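Local coordinates for protein esterase A (Caulobacter crescentus, PDB 5GKV) that is a penicillin-binding protein homologue of the beta-lactamase family and probably hydrolyses ester substrates by means of an active-site serine, at residues K83-A87 with Y169-Y174; A125-Q129 with W318-F322; M277-A281 with A348-P352; L312-I316 with P327-Y331; G321-N325 with E336-S341. The contacts are given in a common frame with arbitrary orientation. Numbering follows the deposited sequence.

Interaction 1: K83-A87 with Y169-Y174; sequences KAVAA and YHPVTY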
# COMPACT_ATOMS: atom_id res chain seq x y z
N LYS A 83 2.39 -0.35 0.09
CA LYS A 83 3.15 0.63 0.86
C LYS A 83 2.69 0.74 2.31
O LYS A 83 3.48 1.10 3.19
CB LYS A 83 3.06 2.01 0.19
CG LYS A 83 3.69 2.05 -1.20
CD LYS A 83 3.91 3.49 -1.66
CE LYS A 83 4.74 3.53 -2.94
NZ LYS A 83 3.97 2.97 -4.11
N ALA A 84 1.41 0.44 2.59
CA ALA A 84 0.96 0.43 3.98
C ALA A 84 1.65 -0.68 4.77
O ALA A 84 1.95 -0.51 5.96
CB ALA A 84 -0.57 0.26 4.06
N VAL A 85 1.92 -1.81 4.11
CA VAL A 85 2.65 -2.91 4.75
C VAL A 85 4.10 -2.51 4.99
O VAL A 85 4.65 -2.74 6.08
CB VAL A 85 2.54 -4.20 3.92
CG1 VAL A 85 3.33 -5.36 4.62
CG2 VAL A 85 1.08 -4.60 3.72
N ALA A 86 4.74 -1.89 4.00
CA ALA A 86 6.10 -1.41 4.19
C ALA A 86 6.16 -0.42 5.35
O ALA A 86 7.08 -0.46 6.18
CB ALA A 86 6.62 -0.78 2.90
N ALA A 87 5.16 0.47 5.43
CA ALA A 87 5.16 1.47 6.49
C ALA A 87 5.05 0.80 7.86
O ALA A 87 5.76 1.18 8.80
CB ALA A 87 4.03 2.46 6.29
N TYR A 169 5.13 12.17 -4.49
CA TYR A 169 4.94 10.74 -4.32
C TYR A 169 5.93 9.92 -5.15
O TYR A 169 6.13 10.18 -6.34
CB TYR A 169 3.51 10.40 -4.72
CG TYR A 169 3.15 8.93 -4.62
CD1 TYR A 169 3.07 8.30 -3.38
CD2 TYR A 169 2.82 8.20 -5.76
CE1 TYR A 169 2.70 6.95 -3.29
CE2 TYR A 169 2.44 6.86 -5.67
CZ TYR A 169 2.39 6.25 -4.44
OH TYR A 169 2.02 4.94 -4.37
N HIS A 170 6.59 8.96 -4.49
CA HIS A 170 7.56 8.04 -5.07
C HIS A 170 6.86 6.71 -5.38
O HIS A 170 6.84 5.84 -4.51
CB HIS A 170 8.71 7.75 -4.10
CG HIS A 170 9.56 8.94 -3.73
ND1 HIS A 170 9.05 10.21 -3.53
CD2 HIS A 170 10.89 9.02 -3.49
CE1 HIS A 170 10.04 11.02 -3.19
NE2 HIS A 170 11.16 10.33 -3.16
N PRO A 171 6.29 6.51 -6.58
CA PRO A 171 5.45 5.31 -6.77
C PRO A 171 6.22 3.99 -6.73
O PRO A 171 5.67 2.99 -6.27
CB PRO A 171 4.78 5.55 -8.13
CG PRO A 171 5.70 6.47 -8.85
CD PRO A 171 6.31 7.36 -7.78
N VAL A 172 7.45 3.94 -7.22
CA VAL A 172 8.25 2.72 -7.23
C VAL A 172 9.44 2.81 -6.29
O VAL A 172 9.71 1.89 -5.51
CB VAL A 172 8.70 2.38 -8.67
CG1 VAL A 172 9.40 1.03 -8.69
CG2 VAL A 172 7.51 2.43 -9.65
N THR A 173 10.17 3.93 -6.34
CA THR A 173 11.41 4.07 -5.58
C THR A 173 11.20 3.95 -4.08
O THR A 173 12.12 3.52 -3.36
CB THR A 173 12.08 5.40 -5.91
OG1 THR A 173 11.15 6.47 -5.65
CG2 THR A 173 12.48 5.43 -7.39
N TYR A 174 10.01 4.32 -3.58
CA TYR A 174 9.73 4.23 -2.15
C TYR A 174 10.00 2.84 -1.61
O TYR A 174 10.46 2.69 -0.47
CB TYR A 174 8.28 4.62 -1.87
CG TYR A 174 7.66 4.23 -0.52
CD1 TYR A 174 7.17 2.95 -0.31
CD2 TYR A 174 7.49 5.18 0.49
CE1 TYR A 174 6.56 2.60 0.89
CE2 TYR A 174 6.88 4.84 1.70
CZ TYR A 174 6.40 3.54 1.88
OH TYR A 174 5.78 3.15 3.07
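Lys83 makes the largest share of this buried contact. Its CA-CB bond points at 169-174, and the nearly extended chain runs from helix 82-95 to that loop, where Lys83 NZ donates to Tyr169 OH (2.8 Å) and to Pro171 O (2.7 Å); the carbonyl of Ser263 is a further partner. Tyr174, at the start of helix 173-186, lines the route: Lys83 CD sits over one face of its ring, 3.9 Å from the centroid, a CH-pi contact, while Ala86 CB lies 3.9 Å from Tyr174 CE1. Tyr174 OH reaches back to the helix, donating to Lys83 O at 3.1 Å, an oxygen that also accepts from Ala87 N at 2.9 Å. Tyr169 brings only its tip. Ser80 and Lys83 fit the Ser-x-x-Lys motif, and Tyr169 is probably the motif tyrosine, of serine beta-lactamases and related esterases, so this is probably the catalytic centre. Three acceptors around NZ suit a charged amine held beside a tyrosine hydroxyl, consistent with proton transfer to and from the serine.

Interaction 2: A125-Q129 with W318-F322; sequences ALSHQ and WGAGF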
# COMPACT_ATOMS: atom_id res chain seq x y z
N ALA A 125 12.03 10.44 4.16
CA ALA A 125 12.00 9.50 3.04
C ALA A 125 10.64 8.85 2.90
O ALA A 125 10.12 8.71 1.78
CB ALA A 125 13.07 8.42 3.21
N LEU A 126 10.06 8.42 4.02
CA LEU A 126 8.80 7.67 3.97
C LEU A 126 7.60 8.56 3.69
O LEU A 126 6.57 8.04 3.27
CB LEU A 126 8.59 6.90 5.27
CG LEU A 126 9.60 5.78 5.52
CD1 LEU A 126 9.30 5.12 6.87
CD2 LEU A 126 9.56 4.76 4.40
N SER A 127 7.72 9.88 3.87
CA SER A 127 6.65 10.80 3.53
C SER A 127 6.89 11.51 2.19
O SER A 127 6.28 12.55 1.92
CB SER A 127 6.43 11.81 4.66
OG SER A 127 7.63 12.53 4.96
N HIS A 128 7.74 10.94 1.33
CA HIS A 128 7.90 11.37 -0.05
C HIS A 128 8.50 12.77 -0.15
O HIS A 128 8.20 13.52 -1.08
CB HIS A 128 6.56 11.25 -0.81
CG HIS A 128 5.96 9.87 -0.69
ND1 HIS A 128 6.38 8.81 -1.47
CD2 HIS A 128 5.06 9.36 0.18
CE1 HIS A 128 5.73 7.71 -1.11
NE2 HIS A 128 4.92 8.02 -0.10
N GLN A 129 9.37 13.12 0.81
CA GLN A 129 10.00 14.43 0.82
C GLN A 129 11.40 14.43 0.23
O GLN A 129 11.92 15.52 -0.06
CB GLN A 129 10.07 14.96 2.25
CG GLN A 129 8.73 15.21 2.87
CD GLN A 129 8.88 15.89 4.20
OE1 GLN A 129 9.35 17.03 4.27
NE2 GLN A 129 8.52 15.20 5.28
N TRP A 318 0.47 13.24 4.68
CA TRP A 318 1.32 12.06 4.79
C TRP A 318 1.76 11.84 6.23
O TRP A 318 2.26 12.78 6.88
CB TRP A 318 2.57 12.20 3.92
CG TRP A 318 2.36 12.04 2.45
CD1 TRP A 318 2.49 13.02 1.49
CD2 TRP A 318 2.03 10.83 1.75
NE1 TRP A 318 2.24 12.49 0.25
CE2 TRP A 318 1.96 11.15 0.38
CE3 TRP A 318 1.79 9.51 2.17
CZ2 TRP A 318 1.64 10.19 -0.58
CZ3 TRP A 318 1.47 8.56 1.20
CH2 TRP A 318 1.40 8.91 -0.16
N GLY A 319 1.59 10.61 6.72
CA GLY A 319 2.35 10.09 7.84
C GLY A 319 3.66 9.50 7.35
O GLY A 319 4.15 9.80 6.26
N ALA A 320 4.23 8.61 8.17
CA ALA A 320 5.50 7.96 7.83
C ALA A 320 5.24 6.75 6.92
O ALA A 320 5.38 5.58 7.31
CB ALA A 320 6.27 7.57 9.09
N GLY A 321 4.88 7.06 5.67
CA GLY A 321 4.53 6.07 4.67
C GLY A 321 3.05 5.77 4.53
O GLY A 321 2.61 5.36 3.45
N PHE A 322 2.27 5.99 5.59
CA PHE A 322 0.81 5.87 5.50
C PHE A 322 0.21 7.16 4.93
O PHE A 322 0.65 8.27 5.25
CB PHE A 322 0.21 5.60 6.89
CG PHE A 322 0.61 4.29 7.52
CD1 PHE A 322 0.10 3.09 7.04
CD2 PHE A 322 1.45 4.26 8.63
CE1 PHE A 322 0.45 1.87 7.64
CE2 PHE A 322 1.82 3.04 9.23
CZ PHE A 322 1.32 1.84 8.73
O HOH W 1 3.57 5.73 0.90
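Helix 122-126 ends here in a Schellman motif. His128, with positive phi, is its C-prime residue: Gln129 N reaches back to Gln124 O, and His128 N to Ala125 O at 3.3 Å. Facing it, 318-322 turns sharply between two strands, Ala320 being the centre of an inverse gamma turn closed by a weak bond from Gly321 N to Gly319 O (2.9 Å). The backbones come closest at Leu126 and Gly321, CA to CA 4.6 Å. Leu126 O lies 3.1 Å from Gly321 N at an angle too poor for a hydrogen bond, but takes a CA-H...O contact from Gly321 CA at 3.2 Å. Leu126 CB rests on Ala320 C at 3.7 Å, and Ser127 CB on Gly319 O at 3.4 Å, while Ser127 OG turns back to Glu123 O. The His128 and Trp318 rings meet obliquely, CD2 of His128 3.6 Å from CE2 of Trp318. Helix end and turn thus meet beside the probable active site, where His128 packs on Tyr169 and Tyr174. His128 ND1 bonds to His170 N; at the other ring nitrogen, one water bridges His128 NE2 (2.8 Å) and Gly321 O (2.7 Å).

Interaction 3: M277-A281 with A348-P352; sequences MGALA and AFADP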
# COMPACT_ATOMS: atom_id res chain seq x y z
N MET A 277 -4.42 -4.37 9.19
CA MET A 277 -4.75 -3.01 9.57
C MET A 277 -5.62 -2.98 10.82
O MET A 277 -5.57 -2.01 11.58
CB MET A 277 -5.45 -2.27 8.42
CG MET A 277 -4.62 -2.14 7.15
SD MET A 277 -3.00 -1.37 7.37
CE MET A 277 -3.53 0.35 7.48
N GLY A 278 -6.42 -4.03 11.03
CA GLY A 278 -7.22 -4.11 12.25
C GLY A 278 -6.37 -4.08 13.51
O GLY A 278 -6.77 -3.49 14.52
N ALA A 279 -5.19 -4.71 13.47
CA ALA A 279 -4.29 -4.64 14.62
C ALA A 279 -3.89 -3.20 14.91
O ALA A 279 -3.82 -2.79 16.07
CB ALA A 279 -3.06 -5.51 14.38
N LEU A 280 -3.61 -2.41 13.86
CA LEU A 280 -3.31 -0.99 14.04
C LEU A 280 -4.53 -0.19 14.50
O LEU A 280 -4.36 0.91 15.06
CB LEU A 280 -2.77 -0.40 12.73
CG LEU A 280 -1.63 -1.18 12.07
CD1 LEU A 280 -1.08 -0.40 10.86
CD2 LEU A 280 -0.52 -1.45 13.09
N ALA A 281 -5.75 -0.69 14.29
CA ALA A 281 -6.95 -0.04 14.80
C ALA A 281 -7.32 -0.47 16.22
O ALA A 281 -8.23 0.12 16.81
CB ALA A 281 -8.16 -0.33 13.88
N ALA A 348 -6.38 -0.35 1.70
CA ALA A 348 -6.54 -0.89 3.04
C ALA A 348 -6.37 0.25 4.02
O ALA A 348 -5.52 1.13 3.82
CB ALA A 348 -5.53 -2.01 3.32
N PHE A 349 -7.19 0.26 5.08
CA PHE A 349 -7.13 1.38 6.01
C PHE A 349 -7.40 0.89 7.43
O PHE A 349 -8.01 -0.16 7.65
CB PHE A 349 -8.16 2.46 5.64
CG PHE A 349 -9.58 2.04 5.92
CD1 PHE A 349 -10.26 1.22 5.02
CD2 PHE A 349 -10.21 2.41 7.10
CE1 PHE A 349 -11.57 0.80 5.29
CE2 PHE A 349 -11.52 1.99 7.38
CZ PHE A 349 -12.19 1.20 6.48
N ALA A 350 -7.00 1.73 8.39
CA ALA A 350 -7.25 1.53 9.81
C ALA A 350 -7.84 2.81 10.40
O ALA A 350 -7.44 3.91 10.01
CB ALA A 350 -5.97 1.17 10.58
N ASP A 351 -8.76 2.66 11.34
CA ASP A 351 -9.35 3.79 12.05
C ASP A 351 -9.20 3.50 13.54
O ASP A 351 -10.04 2.81 14.14
CB ASP A 351 -10.81 3.98 11.65
CG ASP A 351 -11.49 5.12 12.38
OD1 ASP A 351 -10.88 5.73 13.30
OD2 ASP A 351 -12.66 5.40 12.03
N PRO A 352 -8.13 3.99 14.17
CA PRO A 352 -7.94 3.70 15.60
C PRO A 352 -9.00 4.35 16.47
O PRO A 352 -9.24 3.86 17.58
CB PRO A 352 -6.55 4.27 15.91
CG PRO A 352 -5.86 4.32 14.59
CD PRO A 352 -6.95 4.63 13.58
O HOH W 2 -7.54 2.24 18.94
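Ala348 lies in strand 347-351, which packs against the C-terminal part of helix 270-281, helix-on-sheet packing in the alpha/beta fold of the beta-lactamase family. The short axes lie nearly parallel, 15° apart, and approach to 6.8 Å, a closeness that the alanines between them permit. Ala348 CB meets Met277 CG at 3.9 Å. Phe349 sends its side chain to the other face, onto helix 373-384, but its carbonyl oxygen touches Met277 CB at 3.4 Å. Ala350 makes the most contacts on the strand: its CB lies 3.4 Å from Met277 O, 4.0 Å from Met277 CE, and 4.2 Å from both Leu280 CB and Ala281 CB. The CA-CB bond of Asp351 again points away, and OD2 hydrogen-bonds Tyr383 OH and Thr334 OG1; Asp351 O lies 3.7 Å from Ala281 CB. Pro352 follows the strand, CA to CA 4.0 Å from Ala281, with CG 3.8 Å from Leu280 O. No direct hydrogen bond crosses, but a water donates to Ala281 O at 3.1 Å and to Pro352 O at 2.7 Å.

Interaction 4: L312-I316 with P327-Y331; sequences LPYEI and PNFYY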
# COMPACT_ATOMS: atom_id res chain seq x y z
N LEU A 312 1.10 13.02 -7.24
CA LEU A 312 -0.32 12.67 -7.21
C LEU A 312 -1.15 13.94 -7.22
O LEU A 312 -0.86 14.87 -6.46
CB LEU A 312 -0.65 11.81 -5.99
CG LEU A 312 0.08 10.46 -5.94
CD1 LEU A 312 -0.23 9.71 -4.63
CD2 LEU A 312 -0.28 9.59 -7.13
N PRO A 313 -2.15 14.04 -8.07
CA PRO A 313 -2.90 15.30 -8.23
C PRO A 313 -3.96 15.50 -7.14
O PRO A 313 -5.17 15.57 -7.41
CB PRO A 313 -3.52 15.14 -9.63
CG PRO A 313 -3.70 13.66 -9.80
CD PRO A 313 -2.52 13.02 -9.07
N TYR A 314 -3.49 15.61 -5.90
CA TYR A 314 -4.35 15.70 -4.72
C TYR A 314 -3.63 16.47 -3.63
O TYR A 314 -2.40 16.47 -3.55
CB TYR A 314 -4.72 14.32 -4.14
CG TYR A 314 -5.43 13.37 -5.09
CD1 TYR A 314 -6.82 13.23 -5.07
CD2 TYR A 314 -4.70 12.57 -5.96
CE1 TYR A 314 -7.45 12.34 -5.93
CE2 TYR A 314 -5.32 11.69 -6.81
CZ TYR A 314 -6.70 11.57 -6.80
OH TYR A 314 -7.31 10.68 -7.65
N GLU A 315 -4.42 17.07 -2.74
CA GLU A 315 -3.92 17.46 -1.43
C GLU A 315 -3.83 16.20 -0.57
O GLU A 315 -4.83 15.50 -0.38
CB GLU A 315 -4.84 18.50 -0.78
CG GLU A 315 -4.13 19.29 0.31
CD GLU A 315 -5.06 19.91 1.35
OE1 GLU A 315 -6.20 20.32 1.01
OE2 GLU A 315 -4.63 19.99 2.52
N ILE A 316 -2.64 15.91 -0.06
CA ILE A 316 -2.38 14.71 0.73
C ILE A 316 -1.76 15.10 2.06
O ILE A 316 -0.88 15.97 2.12
CB ILE A 316 -1.48 13.70 -0.02
CG1 ILE A 316 -2.15 13.28 -1.33
CG2 ILE A 316 -1.15 12.46 0.87
CD1 ILE A 316 -1.26 12.40 -2.23
N PRO A 327 -7.38 15.28 3.67
CA PRO A 327 -8.67 15.97 3.53
C PRO A 327 -9.64 15.33 2.54
O PRO A 327 -10.66 15.93 2.23
CB PRO A 327 -8.25 17.35 3.02
CG PRO A 327 -7.14 17.01 2.06
CD PRO A 327 -6.40 15.81 2.69
N ASN A 328 -9.33 14.14 2.03
CA ASN A 328 -10.16 13.59 0.97
C ASN A 328 -11.20 12.59 1.47
O ASN A 328 -12.22 12.39 0.80
CB ASN A 328 -9.27 12.94 -0.10
CG ASN A 328 -8.22 13.90 -0.64
OD1 ASN A 328 -8.56 14.87 -1.31
ND2 ASN A 328 -6.94 13.64 -0.33
N PHE A 329 -10.95 11.96 2.62
CA PHE A 329 -11.92 11.07 3.27
C PHE A 329 -12.30 9.88 2.39
O PHE A 329 -13.44 9.41 2.42
CB PHE A 329 -13.15 11.86 3.73
CG PHE A 329 -12.82 12.87 4.79
CD1 PHE A 329 -12.77 12.49 6.13
CD2 PHE A 329 -12.51 14.18 4.44
CE1 PHE A 329 -12.42 13.42 7.11
CE2 PHE A 329 -12.16 15.11 5.42
CZ PHE A 329 -12.12 14.73 6.75
N TYR A 330 -11.34 9.38 1.63
CA TYR A 330 -11.58 8.17 0.86
C TYR A 330 -11.62 6.91 1.73
O TYR A 330 -12.03 5.86 1.22
CB TYR A 330 -10.52 8.01 -0.22
CG TYR A 330 -10.56 9.12 -1.25
CD1 TYR A 330 -11.78 9.62 -1.73
CD2 TYR A 330 -9.39 9.65 -1.76
CE1 TYR A 330 -11.81 10.62 -2.69
CE2 TYR A 330 -9.41 10.65 -2.71
CZ TYR A 330 -10.61 11.13 -3.18
OH TYR A 330 -10.59 12.12 -4.13
N TYR A 331 -11.20 6.99 3.00
CA TYR A 331 -11.27 5.85 3.92
C TYR A 331 -12.37 6.04 4.96
O TYR A 331 -12.28 5.49 6.06
CB TYR A 331 -9.93 5.60 4.61
CG TYR A 331 -8.75 5.45 3.68
CD1 TYR A 331 -8.87 4.80 2.45
CD2 TYR A 331 -7.51 5.97 4.04
CE1 TYR A 331 -7.78 4.68 1.60
CE2 TYR A 331 -6.42 5.86 3.20
CZ TYR A 331 -6.55 5.21 1.99
OH TYR A 331 -5.45 5.11 1.18
O HOH W 3 -7.25 16.74 -2.79
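This is a surface contact between the start of strand 315-318, with the turn before it, and the loop that leads from strand 323-324 to strand 338-341. Asn328 does the polar work, with both ends of its amide aimed at the backbone of Glu315. Its ND2 donates to Glu315 O at 2.8 Å, while a water that accepts from Glu315 N (2.8 Å) donates to Asn328 OD1 (2.7 Å), so one side chain meets the carbonyl directly and the amide through a water. Strand 315-318 pairs with 305-306 in a small two-stranded antiparallel sheet, beside the edge strand 323-324 of the large central sheet of this beta-lactamase-family fold, and the loop docks beside it. Pro327, preceded by a cis peptide bond, lies flush against Glu315: its CD is 3.5 Å from Glu315 O, and its CG 3.6 Å from Glu315 OE1. The other carboxylate oxygen, OE2, makes a salt bridge to Arg306. Just upstream, an inverse gamma turn centred on Pro313 precedes Tyr314, whose CB points at the loop. Its ring meets Tyr330 edge against edge, CE1 of Tyr314 lying 3.6 Å from OH and 4.1 Å from CE2 of Tyr330, and both rings touch Ile370.

Interaction 5: G321-N325 with E336-S341; sequences GFMRN and EAFGHS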
# COMPACT_ATOMS: atom_id res chain seq x y z
N GLY A 321 4.88 7.06 5.67
CA GLY A 321 4.53 6.07 4.67
C GLY A 321 3.05 5.77 4.53
O GLY A 321 2.61 5.36 3.45
N PHE A 322 2.27 5.99 5.59
CA PHE A 322 0.81 5.87 5.50
C PHE A 322 0.21 7.16 4.93
O PHE A 322 0.65 8.27 5.25
CB PHE A 322 0.21 5.60 6.89
CG PHE A 322 0.61 4.29 7.52
CD1 PHE A 322 0.10 3.09 7.04
CD2 PHE A 322 1.45 4.26 8.63
CE1 PHE A 322 0.45 1.87 7.64
CE2 PHE A 322 1.82 3.04 9.23
CZ PHE A 322 1.32 1.84 8.73
N MET A 323 -0.82 7.01 4.10
CA MET A 323 -1.65 8.14 3.73
C MET A 323 -2.69 8.35 4.82
O MET A 323 -3.40 7.42 5.20
CB MET A 323 -2.33 7.89 2.38
CG MET A 323 -3.09 9.10 1.85
SD MET A 323 -3.78 8.87 0.19
CE MET A 323 -2.92 7.35 -0.34
N ARG A 324 -2.74 9.57 5.36
CA ARG A 324 -3.81 9.89 6.29
C ARG A 324 -5.09 10.24 5.52
O ARG A 324 -5.06 10.50 4.32
CB ARG A 324 -3.37 11.03 7.22
CG ARG A 324 -2.05 10.71 7.94
CD ARG A 324 -1.61 11.84 8.88
NE ARG A 324 -2.49 11.93 10.04
CZ ARG A 324 -3.41 12.86 10.21
NH1 ARG A 324 -3.59 13.80 9.29
NH2 ARG A 324 -4.16 12.86 11.31
N ASN A 325 -6.22 10.21 6.22
CA ASN A 325 -7.50 10.21 5.52
C ASN A 325 -7.91 11.62 5.09
O ASN A 325 -8.26 11.84 3.93
CB ASN A 325 -8.57 9.56 6.41
CG ASN A 325 -9.84 9.20 5.63
OD1 ASN A 325 -9.81 9.00 4.41
ND2 ASN A 325 -10.95 9.12 6.35
N GLU A 336 -8.40 11.20 11.07
CA GLU A 336 -7.12 10.62 11.46
C GLU A 336 -7.00 9.13 11.14
O GLU A 336 -6.02 8.50 11.54
CB GLU A 336 -6.83 10.87 12.95
CG GLU A 336 -7.81 10.24 13.96
CD GLU A 336 -9.08 11.08 14.18
OE1 GLU A 336 -9.36 12.04 13.43
OE2 GLU A 336 -9.83 10.76 15.14
N ALA A 337 -7.97 8.55 10.43
CA ALA A 337 -7.76 7.22 9.88
C ALA A 337 -6.64 7.28 8.84
O ALA A 337 -6.27 8.36 8.35
CB ALA A 337 -9.05 6.68 9.26
N PHE A 338 -6.11 6.11 8.48
CA PHE A 338 -4.91 6.06 7.65
C PHE A 338 -4.82 4.71 6.95
O PHE A 338 -5.42 3.71 7.39
CB PHE A 338 -3.64 6.28 8.49
CG PHE A 338 -3.46 5.27 9.60
CD1 PHE A 338 -4.03 5.48 10.84
CD2 PHE A 338 -2.72 4.11 9.40
CE1 PHE A 338 -3.87 4.56 11.85
CE2 PHE A 338 -2.57 3.18 10.41
CZ PHE A 338 -3.14 3.41 11.65
N GLY A 339 -4.02 4.67 5.90
CA GLY A 339 -3.85 3.45 5.13
C GLY A 339 -3.06 3.74 3.87
O GLY A 339 -2.18 4.61 3.86
N HIS A 340 -3.38 3.01 2.82
CA HIS A 340 -2.79 3.33 1.53
C HIS A 340 -3.66 2.70 0.45
O HIS A 340 -4.37 1.72 0.69
CB HIS A 340 -1.34 2.85 1.44
CG HIS A 340 -0.46 3.74 0.60
ND1 HIS A 340 -0.56 3.80 -0.77
CD2 HIS A 340 0.53 4.59 0.95
CE1 HIS A 340 0.32 4.67 -1.24
NE2 HIS A 340 1.00 5.17 -0.21
N SER A 341 -3.62 3.31 -0.73
CA SER A 341 -4.37 2.84 -1.87
C SER A 341 -3.42 2.38 -2.96
O SER A 341 -2.23 2.71 -2.95
CB SER A 341 -5.32 3.92 -2.40
OG SER A 341 -6.18 4.36 -1.36
O HOH W 1 3.57 5.73 0.90
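Two neighbouring antiparallel strands meet here, 323-324 at the edge of the central sheet and 338-341 next to it, the latter reaching the probable active site of this beta-lactamase fold. Backbone hydrogen bonds set the register. Met323 N donates to Gly339 O (2.8 Å) and Gly339 N to Met323 O (2.9 Å), a hydrogen-bonded pair; Arg324 and Phe338 follow as a non-hydrogen-bonded pair, and a weak bond joins Asn325 N to Ala337 O at 2.8 Å. Phe338 CA adds a CA-H...O contact to Met323 O at 3.2 Å. Among the aromatics, Phe338 turns its edge to the face of Phe322 in a T-shaped pair, centroids 5.1 Å apart, and Met323 CE sits over the His340 ring, 4.3 Å from its centroid. The His340-Ser341 pair begins a His-Ser-Gly sequence, probably the counterpart of the family's Lys-Thr-Gly motif; His340 ND1 donates to Ser341 O at 3.0 Å. On the ring's other nitrogen, a water lies 2.9 Å from His340 NE2 and donates to Gly321 O at 2.7 Å.

In the fold
The five contacts form a connected set. Interactions 1 and 2 lie closest, with centres about 8 Å apart; their segments alternate along the chain and meet where His128 packs against Tyr169, His170 and Tyr174. Interaction 5 shares Gly321, Phe322 and a water with interaction 2, and its His340 touches Lys83 and Tyr169 of interaction 1, so helix, loop and strand converge on the probable catalytic centre. Interaction 3 joins the same central sheet one strand further in, Ala350 and Ala348 pairing with Phe338 and His340. Interactions 4 and 5 are both nested in the loop that interaction 3 closes; interaction 4, nearer the surface, connects to interaction 5 through Tyr331 with Ser341 and Asn325.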